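PDB 4YZT: cellulose hydrolase from Bacillus licheniformis, which hydrolyses internal beta-1,4-glycosidic bonds of cellulose as a tri-modular family 5 endoglucanase. Local coordinates for residues D61-A66 against R316-P321; V231-G236 against L463-G468; P476-V481 against P486-D491. All coordinates share one frame; numbering follows the deposited sequence.

Contact 1. Residues D61-A66 against R316-P321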
ATOM      1  N   ASP A  61      10.642  17.304   2.113  1.00 17.44           N
ATOM      2  CA  ASP A  61      11.848  17.381   1.302  1.00 18.09           C
ATOM      3  C   ASP A  61      12.267  15.984   0.845  1.00 17.52           C
ATOM      4  O   ASP A  61      12.755  15.816  -0.271  1.00 17.21           O
ATOM      5  CB  ASP A  61      12.968  18.054   2.080  1.00 19.83           C
ATOM      6  CG  ASP A  61      12.722  19.533   2.278  1.00 21.59           C
ATOM      7  OD1 ASP A  61      12.355  20.239   1.302  1.00 23.01           O
ATOM      8  OD2 ASP A  61      12.881  19.981   3.419  1.00 23.63           O
ATOM      9  N   ASP A  62      12.071  14.992   1.714  1.00 16.68           N
ATOM     10  CA  ASP A  62      12.436  13.615   1.413  1.00 15.19           C
ATOM     11  C   ASP A  62      11.533  13.062   0.313  1.00 13.95           C
ATOM     12  O   ASP A  62      11.982  12.329  -0.570  1.00 13.45           O
ATOM     13  CB  ASP A  62      12.344  12.734   2.674  1.00 16.93           C
ATOM     14  CG  ASP A  62      13.453  13.026   3.693  1.00 18.68           C
ATOM     15  OD1 ASP A  62      14.488  13.597   3.313  1.00 20.83           O
ATOM     16  OD2 ASP A  62      13.286  12.674   4.888  1.00 19.83           O
ATOM     17  N   ILE A  63      10.255  13.424   0.354  1.00 13.75           N
ATOM     18  CA  ILE A  63       9.320  12.933  -0.652  1.00 12.10           C
ATOM     19  C   ILE A  63       9.597  13.628  -1.983  1.00 12.97           C
ATOM     20  O   ILE A  63       9.470  13.033  -3.057  1.00 12.65           O
ATOM     21  CB  ILE A  63       7.874  13.157  -0.216  1.00 10.23           C
ATOM     22  CG1 ILE A  63       7.626  12.387   1.087  1.00 12.41           C
ATOM     23  CG2 ILE A  63       6.911  12.659  -1.282  1.00  9.73           C
ATOM     24  CD1 ILE A  63       7.834  10.868   0.953  1.00 12.41           C
ATOM     25  N   ARG A  64       9.992  14.888  -1.907  1.00 11.69           N
ATOM     26  CA  ARG A  64      10.423  15.594  -3.107  1.00 13.38           C
ATOM     27  C   ARG A  64      11.663  14.929  -3.712  1.00 14.01           C
ATOM     28  O   ARG A  64      11.738  14.718  -4.930  1.00 12.91           O
ATOM     29  CB  ARG A  64      10.700  17.062  -2.780  1.00 17.63           C
ATOM     30  CG  ARG A  64      10.954  17.950  -3.976  1.00 18.88           C
ATOM     31  CD  ARG A  64      11.545  19.249  -3.465  1.00 22.62           C
ATOM     32  NE  ARG A  64      10.995  20.414  -4.126  1.00 22.29           N
ATOM     33  CZ  ARG A  64      11.099  21.654  -3.663  1.00 21.26           C
ATOM     34  NH1 ARG A  64      11.747  21.911  -2.520  1.00 17.60           N
ATOM     35  NH2 ARG A  64      10.554  22.644  -4.354  1.00 19.96           N
ATOM     36  N   ASP A  65      12.631  14.591  -2.863  1.00 12.76           N
ATOM     37  CA  ASP A  65      13.865  13.965  -3.339  1.00 13.25           C
ATOM     38  C   ASP A  65      13.572  12.688  -4.127  1.00 14.83           C
ATOM     39  O   ASP A  65      14.272  12.371  -5.090  1.00 16.49           O
ATOM     40  CB  ASP A  65      14.798  13.621  -2.178  1.00 14.20           C
ATOM     41  CG  ASP A  65      15.441  14.836  -1.564  1.00 18.76           C
ATOM     42  OD1 ASP A  65      15.296  15.946  -2.129  1.00 18.68           O
ATOM     43  OD2 ASP A  65      16.121  14.670  -0.529  1.00 20.21           O
ATOM     44  N   ALA A  66      12.535  11.973  -3.703  1.00 12.03           N
ATOM     45  CA  ALA A  66      12.135  10.707  -4.312  1.00 16.69           C
ATOM     46  C   ALA A  66      11.569  10.886  -5.727  1.00 18.80           C
ATOM     47  O   ALA A  66      11.708  10.003  -6.577  1.00 19.14           O
ATOM     48  CB  ALA A  66      11.116  10.015  -3.434  1.00 15.46           C
ATOM     49  N   ARG A 316      14.740   8.130   7.306  1.00 22.58           N
ATOM     50  CA  ARG A 316      14.722   8.908   6.073  1.00 23.94           C
ATOM     51  C   ARG A 316      15.212   8.069   4.895  1.00 24.74           C
ATOM     52  O   ARG A 316      16.004   8.526   4.071  1.00 27.38           O
ATOM     53  CB  ARG A 316      15.552  10.176   6.229  1.00 25.04           C
ATOM     54  CG  ARG A 316      15.169  10.978   7.472  1.00 26.17           C
ATOM     55  CD  ARG A 316      15.901  12.305   7.550  1.00 27.57           C
ATOM     56  NE  ARG A 316      15.598  13.179   6.419  1.00 26.43           N
ATOM     57  CZ  ARG A 316      16.073  14.412   6.294  1.00 27.65           C
ATOM     58  NH1 ARG A 316      16.871  14.908   7.230  1.00 28.82           N
ATOM     59  NH2 ARG A 316      15.756  15.146   5.238  1.00 26.95           N
ATOM     60  N   GLN A 317      14.719   6.835   4.831  1.00 19.59           N
ATOM     61  CA  GLN A 317      15.068   5.896   3.774  1.00 20.07           C
ATOM     62  C   GLN A 317      13.856   5.042   3.421  1.00 17.17           C
ATOM     63  O   GLN A 317      12.969   4.841   4.245  1.00 18.90           O
ATOM     64  CB  GLN A 317      16.239   5.007   4.198  1.00 26.64           C
ATOM     65  CG  GLN A 317      17.559   5.750   4.312  1.00 33.47           C
ATOM     66  CD  GLN A 317      18.627   4.945   5.029  1.00 40.48           C
ATOM     67  OE1 GLN A 317      18.363   3.851   5.527  1.00 42.50           O
ATOM     68  NE2 GLN A 317      19.841   5.488   5.088  1.00 43.25           N
ATOM     69  N   TRP A 318      13.821   4.534   2.197  1.00 14.55           N
ATOM     70  CA  TRP A 318      12.742   3.649   1.778  1.00 17.51           C
ATOM     71  C   TRP A 318      13.049   2.198   2.138  1.00 18.06           C
ATOM     72  O   TRP A 318      14.153   1.731   1.898  1.00 16.63           O
ATOM     73  CB  TRP A 318      12.516   3.799   0.277  1.00 17.24           C
ATOM     74  CG  TRP A 318      12.040   5.176  -0.060  1.00 15.49           C
ATOM     75  CD1 TRP A 318      12.801   6.297  -0.205  1.00 16.44           C
ATOM     76  CD2 TRP A 318      10.684   5.584  -0.247  1.00 13.81           C
ATOM     77  NE1 TRP A 318      12.004   7.378  -0.486  1.00 13.62           N
ATOM     78  CE2 TRP A 318      10.698   6.967  -0.527  1.00 14.02           C
ATOM     79  CE3 TRP A 318       9.453   4.912  -0.207  1.00 14.62           C
ATOM     80  CZ2 TRP A 318       9.532   7.692  -0.772  1.00 13.24           C
ATOM     81  CZ3 TRP A 318       8.302   5.632  -0.467  1.00 14.70           C
ATOM     82  CH2 TRP A 318       8.349   7.008  -0.730  1.00 14.10           C
ATOM     83  N   ARG A 319      12.077   1.493   2.720  1.00 17.60           N
ATOM     84  CA  ARG A 319      12.293   0.110   3.160  1.00 17.08           C
ATOM     85  C   ARG A 319      12.499  -0.838   1.974  1.00 17.25           C
ATOM     86  O   ARG A 319      13.150  -1.875   2.091  1.00 18.18           O
ATOM     87  CB  ARG A 319      11.112  -0.368   4.016  1.00 17.15           C
ATOM     88  CG  ARG A 319      11.007   0.322   5.372  1.00 17.69           C
ATOM     89  CD  ARG A 319       9.761  -0.126   6.130  1.00 18.88           C
ATOM     90  NE  ARG A 319       9.645   0.528   7.433  1.00 17.27           N
ATOM     91  CZ  ARG A 319       8.991   1.671   7.639  1.00 16.98           C
ATOM     92  NH1 ARG A 319       8.384   2.289   6.630  1.00 14.99           N
ATOM     93  NH2 ARG A 319       8.935   2.189   8.860  1.00 16.99           N
ATOM     94  N   ASP A 320      11.919  -0.475   0.838  1.00 15.39           N
ATOM     95  CA  ASP A 320      12.106  -1.199  -0.418  1.00 14.49           C
ATOM     96  C   ASP A 320      12.379  -0.149  -1.488  1.00 13.77           C
ATOM     97  O   ASP A 320      11.451   0.418  -2.051  1.00 11.18           O
ATOM     98  CB  ASP A 320      10.865  -2.036  -0.762  1.00 17.17           C
ATOM     99  CG  ASP A 320      11.032  -2.861  -2.036  1.00 18.77           C
ATOM    100  OD1 ASP A 320      12.005  -2.635  -2.781  1.00 17.37           O
ATOM    101  OD2 ASP A 320      10.177  -3.737  -2.291  1.00 17.93           O
ATOM    102  N   PRO A 321      13.655   0.140  -1.744  1.00 13.86           N
ATOM    103  CA  PRO A 321      13.966   1.248  -2.647  1.00 14.59           C
ATOM    104  C   PRO A 321      13.591   0.940  -4.090  1.00 15.65           C
ATOM    105  O   PRO A 321      13.291   1.858  -4.854  1.00 14.52           O
ATOM    106  CB  PRO A 321      15.480   1.395  -2.514  1.00 16.80           C
ATOM    107  CG  PRO A 321      15.809   0.747  -1.228  1.00 16.90           C
ATOM    108  CD  PRO A 321      14.862  -0.368  -1.066  1.00 15.06           C
TER
HETATM  109  O   HOH W   1      13.365   9.941  -0.472  1.00 16.80           O

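Contact 2. Residues V231-G236 against L463-G468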
ATOM      1  N   VAL A 231      -2.955  -8.185  -1.466  1.00  9.43           N
ATOM      2  CA  VAL A 231      -2.290  -6.977  -0.980  1.00 10.00           C
ATOM      3  C   VAL A 231      -2.123  -7.027   0.532  1.00 10.62           C
ATOM      4  O   VAL A 231      -1.139  -6.505   1.056  1.00  9.04           O
ATOM      5  CB  VAL A 231      -3.023  -5.663  -1.410  1.00 14.36           C
ATOM      6  CG1 VAL A 231      -3.112  -5.580  -2.929  1.00 13.52           C
ATOM      7  CG2 VAL A 231      -4.388  -5.546  -0.796  1.00 11.95           C
ATOM      8  N   SER A 232      -3.036  -7.716   1.215  1.00 11.78           N
ATOM      9  CA  SER A 232      -2.987  -7.823   2.682  1.00 11.50           C
ATOM     10  C   SER A 232      -2.359  -9.123   3.204  1.00 10.91           C
ATOM     11  O   SER A 232      -2.247  -9.324   4.433  1.00 11.44           O
ATOM     12  CB  SER A 232      -4.398  -7.700   3.267  1.00 10.63           C
ATOM     13  OG  SER A 232      -4.996  -6.467   2.906  1.00 11.69           O
ATOM     14  N   ASN A 233      -1.940  -9.988   2.283  1.00 11.34           N
ATOM     15  CA  ASN A 233      -1.491 -11.355   2.610  1.00  9.05           C
ATOM     16  C   ASN A 233      -2.491 -12.044   3.540  1.00  9.62           C
ATOM     17  O   ASN A 233      -2.179 -12.389   4.677  1.00 11.44           O
ATOM     18  CB  ASN A 233      -0.093 -11.356   3.234  1.00  9.76           C
ATOM     19  CG  ASN A 233       0.459 -12.766   3.420  1.00 13.41           C
ATOM     20  OD1 ASN A 233      -0.076 -13.730   2.864  1.00 13.50           O
ATOM     21  ND2 ASN A 233       1.515 -12.893   4.207  1.00 12.70           N
ATOM     22  N   TRP A 234      -3.711 -12.201   3.042  1.00  9.29           N
ATOM     23  CA  TRP A 234      -4.726 -12.980   3.744  1.00 10.05           C
ATOM     24  C   TRP A 234      -4.812 -14.392   3.157  1.00 11.07           C
ATOM     25  O   TRP A 234      -4.614 -14.581   1.959  1.00 10.45           O
ATOM     26  CB  TRP A 234      -6.096 -12.295   3.639  1.00 11.82           C
ATOM     27  CG  TRP A 234      -6.325 -11.142   4.590  1.00 11.73           C
ATOM     28  CD1 TRP A 234      -5.384 -10.431   5.264  1.00 10.54           C
ATOM     29  CD2 TRP A 234      -7.595 -10.597   4.973  1.00 12.10           C
ATOM     30  NE1 TRP A 234      -5.987  -9.466   6.044  1.00 10.66           N
ATOM     31  CE2 TRP A 234      -7.346  -9.555   5.885  1.00 11.87           C
ATOM     32  CE3 TRP A 234      -8.923 -10.908   4.646  1.00 14.89           C
ATOM     33  CZ2 TRP A 234      -8.369  -8.807   6.466  1.00 15.26           C
ATOM     34  CZ3 TRP A 234      -9.938 -10.165   5.218  1.00 16.12           C
ATOM     35  CH2 TRP A 234      -9.654  -9.123   6.119  1.00 16.31           C
ATOM     36  N   TRP A 235      -5.139 -15.366   4.002  1.00 10.64           N
ATOM     37  CA  TRP A 235      -5.439 -16.729   3.570  1.00 11.22           C
ATOM     38  C   TRP A 235      -4.373 -17.392   2.706  1.00 12.00           C
ATOM     39  O   TRP A 235      -4.689 -18.217   1.849  1.00 11.77           O
ATOM     40  CB  TRP A 235      -6.782 -16.756   2.821  1.00 12.84           C
ATOM     41  CG  TRP A 235      -7.915 -16.106   3.593  1.00 14.55           C
ATOM     42  CD1 TRP A 235      -8.233 -16.302   4.896  1.00 13.27           C
ATOM     43  CD2 TRP A 235      -8.879 -15.176   3.082  1.00 16.86           C
ATOM     44  NE1 TRP A 235      -9.328 -15.549   5.243  1.00 13.33           N
ATOM     45  CE2 TRP A 235      -9.738 -14.841   4.145  1.00 15.62           C
ATOM     46  CE3 TRP A 235      -9.086 -14.580   1.833  1.00 17.73           C
ATOM     47  CZ2 TRP A 235     -10.797 -13.937   3.995  1.00 14.82           C
ATOM     48  CZ3 TRP A 235     -10.131 -13.692   1.687  1.00 16.83           C
ATOM     49  CH2 TRP A 235     -10.976 -13.380   2.762  1.00 14.80           C
ATOM     50  N   GLY A 236      -3.111 -17.035   2.929  1.00 12.15           N
ATOM     51  CA  GLY A 236      -2.015 -17.666   2.221  1.00 13.88           C
ATOM     52  C   GLY A 236      -1.826 -17.200   0.787  1.00 16.77           C
ATOM     53  O   GLY A 236      -1.107 -17.851   0.022  1.00 11.60           O
ATOM     54  N   LEU A 463       9.458 -15.502   6.867  1.00 10.68           N
ATOM     55  CA  LEU A 463       8.068 -15.927   7.023  1.00 11.63           C
ATOM     56  C   LEU A 463       7.230 -15.546   5.796  1.00 12.44           C
ATOM     57  O   LEU A 463       7.309 -14.412   5.307  1.00 13.09           O
ATOM     58  CB  LEU A 463       7.458 -15.310   8.276  1.00 11.66           C
ATOM     59  CG  LEU A 463       6.001 -15.679   8.565  1.00 12.61           C
ATOM     60  CD1 LEU A 463       5.852 -17.187   8.787  1.00 12.99           C
ATOM     61  CD2 LEU A 463       5.526 -14.885   9.770  1.00 12.90           C
ATOM     62  N   ALA A 464       6.450 -16.503   5.297  1.00  9.06           N
ATOM     63  CA  ALA A 464       5.577 -16.278   4.149  1.00 12.41           C
ATOM     64  C   ALA A 464       4.100 -16.221   4.550  1.00 12.74           C
ATOM     65  O   ALA A 464       3.408 -15.226   4.290  1.00 13.10           O
ATOM     66  CB  ALA A 464       5.794 -17.364   3.124  1.00 12.77           C
ATOM     67  N   THR A 465       3.621 -17.296   5.177  1.00 10.40           N
ATOM     68  CA  THR A 465       2.251 -17.340   5.676  1.00  9.00           C
ATOM     69  C   THR A 465       2.140 -18.414   6.770  1.00 10.21           C
ATOM     70  O   THR A 465       3.112 -19.103   7.075  1.00  9.82           O
ATOM     71  CB  THR A 465       1.238 -17.609   4.527  1.00  9.83           C
ATOM     72  OG1 THR A 465      -0.106 -17.530   5.033  1.00 13.27           O
ATOM     73  CG2 THR A 465       1.459 -18.975   3.918  1.00  8.84           C
ATOM     74  N   VAL A 466       0.970 -18.537   7.381  1.00  9.94           N
ATOM     75  CA  VAL A 466       0.766 -19.519   8.438  1.00 10.27           C
ATOM     76  C   VAL A 466      -0.615 -20.158   8.271  1.00 11.43           C
ATOM     77  O   VAL A 466      -1.564 -19.455   7.950  1.00 11.82           O
ATOM     78  CB  VAL A 466       0.844 -18.882   9.855  1.00  9.85           C
ATOM     79  CG1 VAL A 466       0.875 -19.978  10.933  1.00 10.36           C
ATOM     80  CG2 VAL A 466       2.042 -17.960   9.988  1.00  9.97           C
ATOM     81  N   LYS A 467      -0.732 -21.470   8.492  1.00 12.29           N
ATOM     82  CA  LYS A 467      -2.051 -22.101   8.594  1.00 12.97           C
ATOM     83  C   LYS A 467      -2.175 -22.779   9.958  1.00 13.65           C
ATOM     84  O   LYS A 467      -1.162 -23.124  10.594  1.00 14.48           O
ATOM     85  CB  LYS A 467      -2.296 -23.105   7.464  1.00 13.06           C
ATOM     86  CG  LYS A 467      -1.288 -24.257   7.401  1.00 14.61           C
ATOM     87  CD  LYS A 467      -1.769 -25.385   6.488  1.00 17.19           C
ATOM     88  CE  LYS A 467      -0.683 -26.439   6.265  1.00 16.99           C
ATOM     89  NZ  LYS A 467      -1.139 -27.505   5.318  1.00 16.87           N
ATOM     90  N   GLY A 468      -3.415 -22.959  10.402  1.00 11.97           N
ATOM     91  CA  GLY A 468      -3.683 -23.563  11.692  1.00 12.85           C
ATOM     92  C   GLY A 468      -4.852 -24.516  11.598  1.00 15.50           C
ATOM     93  O   GLY A 468      -5.895 -24.171  11.046  1.00 15.17           O
TER
HETATM   94  O   HOH W   2      -1.732 -15.341   4.884  1.00 10.41           O

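Contact 3. Residues P476-V481 against P486-D491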
ATOM      1  N   PRO A 476     -10.148 -25.914  10.134  1.00 15.76           N
ATOM      2  CA  PRO A 476      -9.454 -24.666  10.471  1.00 15.78           C
ATOM      3  C   PRO A 476      -9.602 -24.260  11.947  1.00 16.10           C
ATOM      4  O   PRO A 476     -10.685 -24.375  12.523  1.00 19.42           O
ATOM      5  CB  PRO A 476     -10.133 -23.639   9.550  1.00 14.35           C
ATOM      6  CG  PRO A 476     -10.541 -24.444   8.359  1.00 16.90           C
ATOM      7  CD  PRO A 476     -11.003 -25.762   8.942  1.00 18.65           C
ATOM      8  N   VAL A 477      -8.509 -23.800  12.544  1.00 14.63           N
ATOM      9  CA  VAL A 477      -8.532 -23.228  13.884  1.00 13.51           C
ATOM     10  C   VAL A 477      -9.482 -22.017  13.905  1.00 14.25           C
ATOM     11  O   VAL A 477     -10.227 -21.811  14.867  1.00 16.30           O
ATOM     12  CB  VAL A 477      -7.107 -22.822  14.335  1.00 16.59           C
ATOM     13  CG1 VAL A 477      -7.152 -21.825  15.476  1.00 21.80           C
ATOM     14  CG2 VAL A 477      -6.304 -24.050  14.725  1.00 15.12           C
ATOM     15  N   LEU A 478      -9.478 -21.236  12.827  1.00 14.23           N
ATOM     16  CA  LEU A 478     -10.390 -20.092  12.724  1.00 14.06           C
ATOM     17  C   LEU A 478     -11.659 -20.404  11.934  1.00 15.10           C
ATOM     18  O   LEU A 478     -12.220 -19.511  11.285  1.00 14.52           O
ATOM     19  CB  LEU A 478      -9.687 -18.904  12.075  1.00 15.09           C
ATOM     20  CG  LEU A 478      -8.484 -18.274  12.785  1.00 18.50           C
ATOM     21  CD1 LEU A 478      -8.156 -16.933  12.146  1.00 17.71           C
ATOM     22  CD2 LEU A 478      -8.712 -18.115  14.270  1.00 17.50           C
ATOM     23  N   GLU A 479     -12.123 -21.652  12.017  1.00 15.56           N
ATOM     24  CA  GLU A 479     -13.292 -22.107  11.256  1.00 16.64           C
ATOM     25  C   GLU A 479     -14.529 -21.223  11.498  1.00 17.35           C
ATOM     26  O   GLU A 479     -15.343 -21.022  10.594  1.00 18.24           O
ATOM     27  CB  GLU A 479     -13.621 -23.576  11.599  1.00 18.82           C
ATOM     28  CG  GLU A 479     -14.766 -24.159  10.750  1.00 23.93           C
ATOM     29  CD  GLU A 479     -15.293 -25.504  11.252  1.00 30.42           C
ATOM     30  OE1 GLU A 479     -14.614 -26.162  12.075  1.00 33.26           O
ATOM     31  OE2 GLU A 479     -16.404 -25.899  10.821  1.00 31.39           O
ATOM     32  N   GLU A 480     -14.662 -20.684  12.710  1.00 16.46           N
ATOM     33  CA  GLU A 480     -15.814 -19.854  13.052  1.00 17.52           C
ATOM     34  C   GLU A 480     -15.755 -18.496  12.353  1.00 19.86           C
ATOM     35  O   GLU A 480     -16.765 -17.797  12.253  1.00 23.09           O
ATOM     36  CB  GLU A 480     -15.903 -19.670  14.568  1.00 18.84           C
ATOM     37  CG  GLU A 480     -16.505 -20.879  15.295  1.00 22.73           C
ATOM     38  N   VAL A 481     -14.569 -18.129  11.871  1.00 17.68           N
ATOM     39  CA  VAL A 481     -14.386 -16.869  11.139  1.00 20.62           C
ATOM     40  C   VAL A 481     -14.312 -17.124   9.627  1.00 17.91           C
ATOM     41  O   VAL A 481     -15.081 -16.566   8.858  1.00 17.66           O
ATOM     42  CB  VAL A 481     -13.102 -16.133  11.593  1.00 21.21           C
ATOM     43  CG1 VAL A 481     -12.947 -14.824  10.854  1.00 24.01           C
ATOM     44  CG2 VAL A 481     -13.135 -15.889  13.097  1.00 22.66           C
ATOM     45  N   PRO A 486      -7.656 -23.065   6.280  1.00 13.80           N
ATOM     46  CA  PRO A 486      -6.929 -23.033   7.552  1.00 12.65           C
ATOM     47  C   PRO A 486      -5.912 -21.912   7.568  1.00 11.72           C
ATOM     48  O   PRO A 486      -5.280 -21.662   8.603  1.00 11.53           O
ATOM     49  CB  PRO A 486      -6.253 -24.402   7.588  1.00 12.61           C
ATOM     50  CG  PRO A 486      -5.912 -24.640   6.132  1.00 13.92           C
ATOM     51  CD  PRO A 486      -7.105 -24.085   5.365  1.00 13.70           C
ATOM     52  N   TYR A 487      -5.753 -21.227   6.441  1.00 13.40           N
ATOM     53  CA  TYR A 487      -4.717 -20.195   6.364  1.00 11.96           C
ATOM     54  C   TYR A 487      -5.151 -18.934   7.098  1.00 10.75           C
ATOM     55  O   TYR A 487      -6.300 -18.495   7.002  1.00 10.22           O
ATOM     56  CB  TYR A 487      -4.340 -19.899   4.907  1.00  9.49           C
ATOM     57  CG  TYR A 487      -3.391 -20.955   4.374  1.00  9.82           C
ATOM     58  CD1 TYR A 487      -3.869 -22.073   3.726  1.00 10.70           C
ATOM     59  CD2 TYR A 487      -2.019 -20.849   4.579  1.00 11.92           C
ATOM     60  CE1 TYR A 487      -3.019 -23.053   3.266  1.00 11.22           C
ATOM     61  CE2 TYR A 487      -1.155 -21.819   4.120  1.00 12.03           C
ATOM     62  CZ  TYR A 487      -1.656 -22.915   3.466  1.00 11.54           C
ATOM     63  OH  TYR A 487      -0.801 -23.886   3.001  1.00 14.18           O
ATOM     64  N   LEU A 488      -4.213 -18.389   7.868  1.00 11.26           N
ATOM     65  CA  LEU A 488      -4.421 -17.207   8.694  1.00  9.38           C
ATOM     66  C   LEU A 488      -4.080 -15.916   7.939  1.00 11.57           C
ATOM     67  O   LEU A 488      -3.586 -15.957   6.804  1.00 13.61           O
ATOM     68  CB  LEU A 488      -3.575 -17.303   9.973  1.00  8.87           C
ATOM     69  CG  LEU A 488      -3.721 -18.590  10.808  1.00  8.23           C
ATOM     70  CD1 LEU A 488      -2.792 -18.530  12.010  1.00  9.22           C
ATOM     71  CD2 LEU A 488      -5.154 -18.766  11.271  1.00 13.15           C
ATOM     72  N   ASN A 489      -4.313 -14.774   8.581  1.00  9.90           N
ATOM     73  CA  ASN A 489      -4.110 -13.471   7.939  1.00 10.63           C
ATOM     74  C   ASN A 489      -2.961 -12.687   8.556  1.00 13.50           C
ATOM     75  O   ASN A 489      -2.878 -12.538   9.776  1.00 13.19           O
ATOM     76  CB  ASN A 489      -5.384 -12.630   8.014  1.00 10.84           C
ATOM     77  CG  ASN A 489      -6.547 -13.219   7.208  1.00 12.43           C
ATOM     78  OD1 ASN A 489      -6.364 -14.096   6.373  1.00 12.48           O
ATOM     79  ND2 ASN A 489      -7.748 -12.707   7.454  1.00 11.88           N
ATOM     80  N   TYR A 490      -2.072 -12.176   7.709  1.00 11.43           N
ATOM     81  CA  TYR A 490      -0.948 -11.361   8.173  1.00 12.75           C
ATOM     82  C   TYR A 490      -1.369 -10.227   9.115  1.00 12.56           C
ATOM     83  O   TYR A 490      -2.394  -9.575   8.899  1.00 12.56           O
ATOM     84  CB  TYR A 490      -0.202 -10.775   6.978  1.00 14.74           C
ATOM     85  CG  TYR A 490       0.874  -9.774   7.363  1.00 18.14           C
ATOM     86  CD1 TYR A 490       2.046 -10.188   7.988  1.00 23.14           C
ATOM     87  CD2 TYR A 490       0.713  -8.416   7.105  1.00 18.17           C
ATOM     88  CE1 TYR A 490       3.035  -9.276   8.340  1.00 24.80           C
ATOM     89  CE2 TYR A 490       1.699  -7.498   7.453  1.00 23.38           C
ATOM     90  CZ  TYR A 490       2.856  -7.939   8.072  1.00 27.79           C
ATOM     91  OH  TYR A 490       3.837  -7.033   8.424  1.00 32.37           O
ATOM     92  N   ASP A 491      -0.570 -10.039  10.165  1.00 12.06           N
ATOM     93  CA  ASP A 491      -0.684  -8.940  11.128  1.00 12.99           C
ATOM     94  C   ASP A 491      -1.814  -9.195  12.133  1.00 13.79           C
ATOM     95  O   ASP A 491      -1.557  -9.195  13.326  1.00 15.57           O
ATOM     96  CB  ASP A 491      -0.877  -7.587  10.424  1.00 15.60           C
ATOM     97  CG  ASP A 491      -0.325  -6.414  11.224  1.00 24.14           C
ATOM     98  OD1 ASP A 491       0.648  -6.588  11.991  1.00 26.11           O
ATOM     99  OD2 ASP A 491      -0.863  -5.300  11.070  1.00 26.57           O
TER
HETATM  100  O   HOH W   3      -7.561 -21.437  10.617  1.00 14.08           O

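Contact 1. Residues D61-A66 against R316-P321
With Asp62 CG lying beside its own backbone N and anti to the carbonyl carbon (chi1 -71°), the carboxylate leans out from helix 57-66 to meet Arg316, whose chain bends at chi3 (61°) and turns its NE edge to the acid. The grip is side-on and twofold: Arg316 NE donates to Asp62 OD2 at 2.8 Å, and Arg316 NH2 donates to Asp62 OD1, also at 2.8 Å. Both oxygens are approached on their syn sides, although the carboxylate and guanidinium planes are twisted 42° apart.

Further along, Trp318 CZ2 sits 3.9 Å from Ala66 CB and 4.0 Å from Ile63 CD1, both coming at the indole obliquely. At the ring's edge, Trp318 NE1 donates to a water 2.9 Å away, which in turn donates to Asp62 O. Lys324 adds a cation-pi contact to this indole.

The small hairpin 311-312/317-318, which follows the last barrel strand and has a G1 beta bulge at Arg316 and Gln317, is thus tied to helix 57-66, between the first two TIM-barrel strands. Two bonds fix the guanidinium's rotation; Asp61, itself paired with Arg107, and Asp65 lie nearby without touching it and probably add to the negative potential around it.

Contact 2. Residues V231-G236 against L463-G468
Ala464 makes the direct polar link, its carbonyl oxygen receiving the side-chain amide of Asn233. The Asn233 ND2 to Ala464 O distance is 3.0 Å, and the C=O...N angle is 169°, so the donor meets the oxygen almost head-on, with the acceptor close to the amide plane. Asn233 can reach across because its CG is anti to the backbone N (chi1 -173°), which sends the amide straight out from the loop toward the strand.

Next comes Thr465, whose side chain faces the loop. Its OG1 lies 3.4 Å from Gly236 CA, and CG2 follows a little farther off, at 4.1 Å from the same Gly236 CA. A water completes the join: it accepts from Gly236 N at 2.9 Å, lies 2.7 Å from Thr465 OG1 and is placed to donate to Asn233 O, so it probably bridges the hydroxyl to the loop backbone.

At Val466 the strand turns its side chain away from 231-236, and its backbone pairs with Leu488 instead. On the loop side, Trp235 also points away and meets Trp482 and Trp484 edge-to-face, so the same loop is held by a second part of the C-terminal module.

Two irregularities face each other here. Asn233, with positive phi, follows helix 228-231 and closes it off in a Schellman motif, while Ala464 and Thr465 together oppose Glu520 as a classic beta bulge in strand 462-470, the outermost strand of its four-stranded sheet; together they form an interface between a TIM-barrel loop and a C-terminal beta module.

Contact 3. Residues P476-V481 against P486-D491
Leu478 and Leu488 face each other inside the long loop that joins strand 462-470 to strand 494-497, and the first of them sits in a type I beta turn running from Pro476 to Glu479. The turn is closed by a weak bond from Glu479 N to Pro476 O.

Starting at Leu478 CB, the bond from CA already heads toward 486-491, but CB itself stays short of close contact. CG comes next, placed beside the backbone N and anti to the carbonyl carbon (chi1 -63°), and lies 3.7 Å from Leu488 CD2. At the tip the branches part: Leu478 CD1 packs on Leu488 CD2 at 3.6 Å, whereas CD2 diverges from that methyl. The two leucine side chains cross at about a right angle, so one methyl of Leu488 rests against the CG–CD1 limb of its partner. Tyr510 of helix 505-510 touches Leu478 as well, and Phe517 of strand 515-522 touches Leu488, which sets the pair in the buried part of the module.

Nearer the strand, Pro476 packs with CB and CG on the N and CA of Pro486, its CB 3.8 Å from Pro486 CA and its CG 3.8 Å from Pro486 N. The backbones of both Val477 and Pro486 also bond to Gly468, at the strand.

No direct hydrogen bond crosses between the arms; instead a water accepts from Leu478 N at 2.9 Å and is placed to donate to Pro486 O, 3.1 Å away.

Contact 1 lies at the surface, between a barrel helix and the hairpin after the last barrel strand, and relies on a charged pair, a tryptophan and a water. Contact 2 is buried between modules and uses neutral polar groups, while the partly buried contact 3 is chiefly apolar and stays within one loop. Contacts 2 and 3 have centres about 9 Å apart and meet at strand 462-470, which belongs to contact 2 and whose backbone joins it to the 486-491 arm of contact 3. Asn489 also bonds to Trp235, so loop 231-236 meets both the strand and that arm. Contact 1 touches neither, its centre about 28 Å from that of contact 2.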